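Long-range contacts in phosphate ABC transporter, phosphate-binding protein (Clostridium perfringens, PDB 4Q8R), which probably captures phosphate outside the cell membrane with high affinity and delivers it to an ABC-type phosphate transporter: residues A[17-22]-A[34-39]; A[70-75]-A[210-215]; A[80-85]-A[173-178]. All coordinates share one frame; numbering follows the deposited sequence. Where two conformers were deposited one is given.

Contact 1. Residues A[17-22]-A[34-39]; sequences VMEAEA and IEINQI
The two flat groups here, the carboxylate of Glu-19 and the amide of Gln-38, meet at their tips with planes turned 67° apart, and the two side chains cross at about a right angle. OE2 of Glu-19 lies 3.0 Å from NE2 of Gln-38, yet the N-H does not point well enough for a hydrogen bond, so the pair is a close polar approach at the exposed margin. Glu-19 gets there by an extended chain, CD anti to CA (chi2 176°), and Gln-38 is extended likewise; glutamate suits this surface position because its CG can lie near Ile-36 CD1 while its polar end sits toward solvent.

Beneath this polar pair the packing is apolar. Helix 15-28 crosses back over strand 34-38, almost antiparallel at 169° with the short axes 9.4 Å apart, as the helix of a beta-alpha-beta unit does, here linking the parallel strands 6-10 and 34-38. Ile-36 fills that gap: CG1 stands beside its own backbone N and CD1 reaches the helix backbone, 3.6 Å from Met-18 O and 3.7 Å from Glu-19 CA. CG of Met-18 passes obliquely 3.8 Å from CD1 of Ile-36, while the bent remainder of the methionine turns off toward Phe-224 and Ile-228 of helix 219-229. At the far end Ala-22 is small enough for the backbones to close in, its CB 3.8 Å from Ile-34 CB. With no hydrogen bond between the segments, dispersion and the exclusion of water from these methyl and methylene groups carry the contact, and the Glu-19/Gln-38 pair adds a polar border.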
# COMPACT_ATOMS: atom_id res chain seq x y z
N VAL A 17 8.81 -0.07 -5.46
CA VAL A 17 9.57 -1.34 -5.63
C VAL A 17 9.56 -1.85 -7.05
O VAL A 17 10.58 -2.36 -7.54
CB VAL A 17 9.16 -2.42 -4.61
CG1 VAL A 17 7.78 -3.04 -4.85
CG2 VAL A 17 10.22 -3.53 -4.54
N MET A 18 8.44 -1.74 -7.74
CA MET A 18 8.41 -2.14 -9.10
C MET A 18 9.36 -1.35 -9.98
O MET A 18 10.05 -1.93 -10.89
CB MET A 18 6.96 -2.00 -9.66
CG MET A 18 6.75 -2.81 -10.96
SD MET A 18 6.93 -4.61 -10.75
CE MET A 18 5.68 -5.03 -9.63
N GLU A 19 9.49 -0.03 -9.74
CA GLU A 19 10.45 0.79 -10.50
C GLU A 19 11.91 0.31 -10.19
O GLU A 19 12.75 0.18 -11.10
CB GLU A 19 10.37 2.28 -10.13
CG GLU A 19 9.03 2.97 -10.48
CD GLU A 19 8.98 4.43 -10.00
OE1 GLU A 19 10.00 4.97 -9.44
OE2 GLU A 19 7.93 5.04 -10.21
N ALA A 20 12.18 0.03 -8.93
CA ALA A 20 13.53 -0.45 -8.55
C ALA A 20 13.82 -1.78 -9.19
O ALA A 20 14.97 -2.05 -9.68
CB ALA A 20 13.62 -0.54 -7.03
N GLU A 21 12.84 -2.65 -9.19
CA GLU A 21 12.95 -3.95 -9.85
C GLU A 21 13.23 -3.81 -11.33
O GLU A 21 14.13 -4.51 -11.88
CB GLU A 21 11.72 -4.84 -9.62
CG GLU A 21 11.38 -5.20 -8.16
CD GLU A 21 12.30 -6.24 -7.51
OE1 GLU A 21 13.26 -6.74 -8.18
OE2 GLU A 21 12.07 -6.53 -6.32
N ALA A 22 12.52 -2.89 -11.98
CA ALA A 22 12.69 -2.70 -13.39
C ALA A 22 14.08 -2.21 -13.71
O ALA A 22 14.68 -2.63 -14.69
CB ALA A 22 11.59 -1.74 -13.96
N ILE A 34 10.19 -2.33 -19.38
CA ILE A 34 9.09 -2.48 -18.45
C ILE A 34 8.42 -1.13 -18.32
O ILE A 34 9.08 -0.14 -18.00
CB ILE A 34 9.55 -2.87 -17.01
CG1 ILE A 34 10.36 -4.14 -17.04
CG2 ILE A 34 8.37 -3.08 -16.10
CD1 ILE A 34 9.67 -5.30 -17.60
N GLU A 35 7.12 -1.10 -18.54
CA GLU A 35 6.31 0.17 -18.51
C GLU A 35 5.40 0.09 -17.27
O GLU A 35 4.59 -0.81 -17.17
CB GLU A 35 5.49 0.34 -19.77
CG GLU A 35 6.36 0.52 -21.02
CD GLU A 35 5.66 0.24 -22.37
OE1 GLU A 35 6.33 0.37 -23.40
OE2 GLU A 35 4.46 -0.09 -22.41
N ILE A 36 5.52 1.03 -16.33
CA ILE A 36 4.82 0.99 -15.08
C ILE A 36 3.94 2.23 -14.96
O ILE A 36 4.45 3.35 -15.02
CB ILE A 36 5.79 0.99 -13.86
CG1 ILE A 36 6.74 -0.22 -13.96
CG2 ILE A 36 5.06 0.95 -12.53
CD1 ILE A 36 8.02 -0.07 -13.21
N ASN A 37 2.62 2.03 -14.78
CA ASN A 37 1.67 3.12 -14.57
C ASN A 37 0.95 2.94 -13.25
O ASN A 37 0.32 1.92 -13.00
CB ASN A 37 0.67 3.04 -15.71
CG ASN A 37 -0.18 4.26 -15.80
OD1 ASN A 37 0.12 5.32 -15.21
ND2 ASN A 37 -1.30 4.11 -16.51
N GLN A 38 1.12 3.89 -12.34
CA GLN A 38 0.63 3.80 -11.01
C GLN A 38 -0.75 4.48 -10.94
O GLN A 38 -0.86 5.71 -11.03
CB GLN A 38 1.55 4.53 -10.04
CG GLN A 38 2.90 3.83 -9.97
CD GLN A 38 3.84 4.48 -9.02
OE1 GLN A 38 3.48 4.66 -7.86
NE2 GLN A 38 5.05 4.75 -9.46
N ILE A 39 -1.76 3.66 -10.80
CA ILE A 39 -3.16 4.08 -10.91
C ILE A 39 -4.04 3.53 -9.80
O ILE A 39 -5.27 3.72 -9.82
CB ILE A 39 -3.71 3.69 -12.32
CG1 ILE A 39 -3.66 2.18 -12.55
CG2 ILE A 39 -3.05 4.49 -13.38
CD1 ILE A 39 -4.21 1.73 -13.89

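Contact 2. Residues A[70-75]-A[210-215]; sequences GLKEVE and AVYKEE. With ZN (zinc ion), chain F.
An antiparallel beta pairing joins the start of the long strand 71-86 to the end of strand 205-213 in the mixed sheet of this periplasmic-binding-protein fold, and a zinc site lies on its margin. Lys-72 with Tyr-212 and Val-74 with Ala-210 are hydrogen-bonded pairs; Glu-73 with Val-211 between them is non-hydrogen-bonded. Lys-72 N donates to Tyr-212 O at 2.8 Å, nearly along the C=O axis, and Val-74 N reaches Ala-210 O in the same manner. The return bonds, from Tyr-212 N to Lys-72 O and from Ala-210 N to Val-74 O, lie in the carbonyl planes.

On the face carrying Lys-72, Val-74, Ala-210 and Tyr-212, the tyrosine CG sits in the crowded position between backbone N and carbonyl carbon (chi1 60°), which swings the ring across to the other strand. CB of Lys-72 lies over one ring face, 4.0 Å from the centroid, a CH-pi contact offset toward the rim; CG2 of Val-74 meets the edge at CE2, 3.7 Å away. Helix 219-229 covers this face at Val-74 and Tyr-212. The lysine suits the exposed border because its methylenes pack on the ring while NZ makes a long salt bridge to Glu-214 OE1.

Glu-73 and Val-211 point the other way and lie side by side. The glutamate extends beyond CG, and its OE2 binds zinc at 2.2 Å, together with Asp-61 and a water; OE1 forms a salt bridge with Lys-67, which would favour a charged carboxylate. Gly-70, at positive phi (93°) after helix 64-68, turns the chain into the strand. A second water donates to Gly-70 O at 2.6 Å and to Glu-215 OE1, and accepts from Glu-214 N.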
# COMPACT_ATOMS: atom_id res chain seq x y z
N GLY A 70 -9.97 -15.16 -14.67
CA GLY A 70 -8.82 -16.00 -15.08
C GLY A 70 -7.46 -15.47 -14.63
O GLY A 70 -6.45 -15.68 -15.31
N LEU A 71 -7.43 -14.73 -13.52
CA LEU A 71 -6.15 -14.14 -13.09
C LEU A 71 -5.37 -15.06 -12.18
O LEU A 71 -5.91 -15.59 -11.24
CB LEU A 71 -6.35 -12.79 -12.40
CG LEU A 71 -6.83 -11.57 -13.20
CD1 LEU A 71 -7.08 -10.42 -12.20
CD2 LEU A 71 -5.86 -11.17 -14.31
N LYS A 72 -4.10 -15.30 -12.54
CA LYS A 72 -3.14 -15.95 -11.66
C LYS A 72 -2.56 -14.88 -10.75
O LYS A 72 -2.46 -13.72 -11.13
CB LYS A 72 -2.04 -16.57 -12.51
CG LYS A 72 -2.54 -17.67 -13.47
CD LYS A 72 -3.36 -18.76 -12.76
CE LYS A 72 -3.67 -19.99 -13.63
NZ LYS A 72 -2.46 -20.83 -13.94
N GLU A 73 -2.18 -15.28 -9.55
CA GLU A 73 -1.52 -14.36 -8.65
C GLU A 73 -0.18 -14.83 -8.22
O GLU A 73 0.07 -16.03 -7.99
CB GLU A 73 -2.37 -14.17 -7.41
CG GLU A 73 -3.82 -14.09 -7.75
CD GLU A 73 -4.62 -14.24 -6.51
OE1 GLU A 73 -5.50 -15.12 -6.47
OE2 GLU A 73 -4.31 -13.54 -5.53
N VAL A 74 0.72 -13.87 -8.11
CA VAL A 74 2.07 -14.16 -7.59
C VAL A 74 2.34 -13.14 -6.47
O VAL A 74 2.42 -11.93 -6.74
CB VAL A 74 3.16 -14.03 -8.69
CG1 VAL A 74 4.53 -14.16 -8.11
CG2 VAL A 74 2.94 -15.06 -9.75
N GLU A 75 2.53 -13.64 -5.26
CA GLU A 75 2.91 -12.79 -4.18
C GLU A 75 4.40 -12.41 -4.38
O GLU A 75 5.29 -13.29 -4.44
CB GLU A 75 2.64 -13.51 -2.86
CG GLU A 75 2.82 -12.70 -1.62
CD GLU A 75 2.44 -13.47 -0.32
OE1 GLU A 75 1.47 -14.28 -0.32
OE2 GLU A 75 3.10 -13.27 0.73
N ALA A 210 1.53 -9.57 -8.10
CA ALA A 210 1.55 -9.41 -9.53
C ALA A 210 0.48 -10.39 -10.05
O ALA A 210 0.50 -11.59 -9.66
CB ALA A 210 2.93 -9.84 -10.04
N VAL A 211 -0.45 -9.90 -10.89
CA VAL A 211 -1.53 -10.65 -11.39
C VAL A 211 -1.55 -10.57 -12.91
O VAL A 211 -1.16 -9.57 -13.51
CB VAL A 211 -2.92 -10.24 -10.80
CG1 VAL A 211 -2.89 -10.32 -9.29
CG2 VAL A 211 -3.36 -8.85 -11.29
N TYR A 212 -1.95 -11.67 -13.53
CA TYR A 212 -1.84 -11.80 -14.98
C TYR A 212 -2.75 -12.96 -15.42
O TYR A 212 -3.09 -13.85 -14.65
CB TYR A 212 -0.39 -12.04 -15.41
CG TYR A 212 0.22 -13.28 -14.84
CD1 TYR A 212 0.05 -14.53 -15.47
CD2 TYR A 212 0.94 -13.23 -13.65
CE1 TYR A 212 0.61 -15.66 -14.96
CE2 TYR A 212 1.54 -14.39 -13.12
CZ TYR A 212 1.36 -15.60 -13.78
OH TYR A 212 1.87 -16.77 -13.29
N LYS A 213 -3.12 -12.91 -16.68
CA LYS A 213 -3.70 -14.04 -17.36
C LYS A 213 -2.58 -14.87 -18.05
O LYS A 213 -1.69 -14.31 -18.71
CB LYS A 213 -4.67 -13.55 -18.41
CG LYS A 213 -5.85 -12.80 -17.87
CD LYS A 213 -6.73 -12.61 -19.07
CE LYS A 213 -8.13 -12.29 -18.71
NZ LYS A 213 -8.66 -11.67 -19.95
N GLU A 214 -2.63 -16.18 -17.88
CA GLU A 214 -1.59 -17.05 -18.46
C GLU A 214 -1.48 -16.83 -19.97
O GLU A 214 -0.36 -16.92 -20.53
CB GLU A 214 -1.85 -18.52 -18.13
CG GLU A 214 -0.62 -19.44 -18.34
CD GLU A 214 0.51 -19.20 -17.31
OE1 GLU A 214 0.24 -19.35 -16.09
OE2 GLU A 214 1.66 -18.87 -17.71
N GLU A 215 -2.63 -16.56 -20.62
CA GLU A 215 -2.69 -16.33 -22.08
C GLU A 215 -1.96 -15.07 -22.54
O GLU A 215 -1.55 -15.01 -23.72
CB GLU A 215 -4.12 -16.28 -22.65
CG GLU A 215 -5.11 -17.27 -22.05
CD GLU A 215 -5.71 -16.73 -20.77
OE1 GLU A 215 -5.26 -17.17 -19.66
OE2 GLU A 215 -6.54 -15.80 -20.88
ZN ZN F . -5.52 -14.25 -3.86
O HOH W 1 -4.95 -17.38 -16.62
O HOH W 2 -4.22 -14.30 -2.68

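Contact 3. Residues A[80-85]-A[173-178]; sequences GIALIT and ISFSYV
This is a buried antiparallel strand pairing near the centre of the molecule, in the mixed sheet of the periplasmic-binding-protein fold, where strand 71-86 runs beside the end of strand 169-174 just as the latter gives way to the 3-10 turn 175-177. Ala-82 and Ile-173 form a hydrogen-bonded pair: Ala-82 N donates to Ile-173 O at 2.8 Å, and Ile-173 N returns a bond to Ala-82 O, both in the carbonyl planes. Ile-81 and Ser-174 form the adjoining non-hydrogen-bonded pair. Beyond it Phe-175 N still reaches Gly-80 O at 3.0 Å, although it approaches from above the carbonyl plane, 35° out of it, as the chain starts to turn away.

Phe-175 then folds its ring back over the partner strand. CG lies beside its own backbone N (chi1 -78°), and CA of Gly-80 stands over the ring centre, 3.5 Å from the centroid, in a CH-pi contact. Glycine fits because a CB would clash with CZ. At the ring's edge, in its plane, is the backbone of Ala-82, whose CB is 3.9 Å from CD1 of Phe-175; Tyr-202 adds an edge-to-face partner from outside the two segments.

Ala-82 CB also meets CG2 of Val-178, 3.7 Å away, so the small methyl leaves room for the chain returning from the turn. CG2 of Ile-84 touches CG2 of Ile-173 at 3.9 Å and lies near Val-178, and helix 156-164 packs against both isoleucines. Ser-174 OG accepts from Ser-176 N, an ST turn that shapes the strand's exit, and bonds to Asp-79 OD1. Backbone bonds thus fix the register, branched aliphatic groups and the aromatic ring fill the interior, and the buried serine hydroxyl has its polar needs met locally.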
# COMPACT_ATOMS: atom_id res chain seq x y z
N GLY A 80 3.64 -3.64 5.27
CA GLY A 80 2.95 -3.02 6.35
C GLY A 80 2.28 -1.74 5.92
O GLY A 80 2.72 -1.06 4.98
N ILE A 81 1.17 -1.44 6.59
CA ILE A 81 0.51 -0.15 6.38
C ILE A 81 0.73 0.64 7.70
O ILE A 81 0.32 0.22 8.80
CB ILE A 81 -0.98 -0.29 6.14
CG1 ILE A 81 -1.24 -1.12 4.84
CG2 ILE A 81 -1.65 1.10 6.06
CD1 ILE A 81 -2.67 -1.46 4.62
N ALA A 82 1.36 1.78 7.54
CA ALA A 82 1.59 2.73 8.63
C ALA A 82 0.43 3.72 8.71
O ALA A 82 -0.15 4.09 7.73
CB ALA A 82 2.86 3.50 8.39
N LEU A 83 0.14 4.11 9.94
CA LEU A 83 -0.76 5.23 10.24
C LEU A 83 0.18 6.38 10.49
O LEU A 83 0.93 6.35 11.53
CB LEU A 83 -1.53 5.04 11.53
CG LEU A 83 -2.84 4.31 11.51
CD1 LEU A 83 -3.79 5.10 10.68
CD2 LEU A 83 -2.66 2.91 11.00
N ILE A 84 0.19 7.33 9.58
CA ILE A 84 1.13 8.44 9.68
C ILE A 84 0.48 9.70 10.19
O ILE A 84 -0.67 10.03 9.82
CB ILE A 84 1.85 8.68 8.35
CG1 ILE A 84 0.89 8.85 7.16
CG2 ILE A 84 2.80 7.52 8.09
CD1 ILE A 84 1.55 9.51 6.00
N THR A 85 1.24 10.43 11.01
CA THR A 85 0.86 11.72 11.48
C THR A 85 1.92 12.71 11.02
O THR A 85 3.01 12.35 10.53
CB THR A 85 0.72 11.77 13.01
OG1 THR A 85 2.04 11.62 13.57
CG2 THR A 85 -0.18 10.71 13.57
N ILE A 173 -0.55 4.61 4.81
CA ILE A 173 0.33 4.48 3.68
C ILE A 173 1.25 3.30 3.84
O ILE A 173 1.60 2.92 4.95
CB ILE A 173 1.14 5.76 3.55
CG1 ILE A 173 1.72 5.93 2.17
CG2 ILE A 173 2.27 5.85 4.62
CD1 ILE A 173 2.27 7.29 1.92
N SER A 174 1.66 2.69 2.73
CA SER A 174 2.68 1.63 2.75
C SER A 174 3.97 2.10 3.47
O SER A 174 4.40 3.24 3.30
CB SER A 174 3.04 1.29 1.31
OG SER A 174 4.26 0.56 1.21
N PHE A 175 4.59 1.18 4.20
CA PHE A 175 5.86 1.44 4.85
C PHE A 175 6.90 1.94 3.82
O PHE A 175 7.87 2.65 4.20
CB PHE A 175 6.41 0.15 5.41
CG PHE A 175 5.80 -0.34 6.70
CD1 PHE A 175 4.65 0.22 7.29
CD2 PHE A 175 6.43 -1.46 7.36
CE1 PHE A 175 4.17 -0.30 8.46
CE2 PHE A 175 5.96 -1.93 8.55
CZ PHE A 175 4.78 -1.37 9.10
N SER A 176 6.74 1.52 2.54
CA SER A 176 7.63 1.90 1.46
C SER A 176 7.77 3.42 1.29
O SER A 176 8.73 3.93 0.75
CB SER A 176 7.20 1.24 0.12
OG SER A 176 8.28 1.16 -0.71
N TYR A 177 6.73 4.15 1.72
CA TYR A 177 6.71 5.61 1.59
C TYR A 177 7.07 6.32 2.88
O TYR A 177 7.14 7.54 2.89
CB TYR A 177 5.32 6.09 1.19
CG TYR A 177 4.98 5.84 -0.27
CD1 TYR A 177 4.68 4.56 -0.75
CD2 TYR A 177 4.97 6.91 -1.17
CE1 TYR A 177 4.35 4.36 -2.10
CE2 TYR A 177 4.68 6.71 -2.50
CZ TYR A 177 4.37 5.45 -2.97
OH TYR A 177 4.01 5.40 -4.30
N VAL A 178 7.26 5.59 3.97
CA VAL A 178 7.52 6.26 5.28
C VAL A 178 8.97 6.73 5.31
O VAL A 178 9.85 6.01 4.89
CB VAL A 178 7.22 5.35 6.47
CG1 VAL A 178 7.61 6.05 7.77
CG2 VAL A 178 5.72 4.97 6.50

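All three contacts reach one mixed sheet. Contact 1 closes first along the chain, within the unit of strand 6-10, helix 15-28 and strand 34-38. Contact 2 opens next, at residue 70, and closes at 215; contact 3 begins and ends between those limits. Contacts 2 and 3 share strand 71-86, one toward its start and the other farther along, with centres about 26 Å apart. Contact 1 lies about 17 Å from contact 2 and 19 Å from contact 3, centre to centre, and touches contact 3 where Gln-38 packs on Tyr-177. Two pairings so widely spaced are consistent with a long strand running between the two lobes of the binding-protein fold.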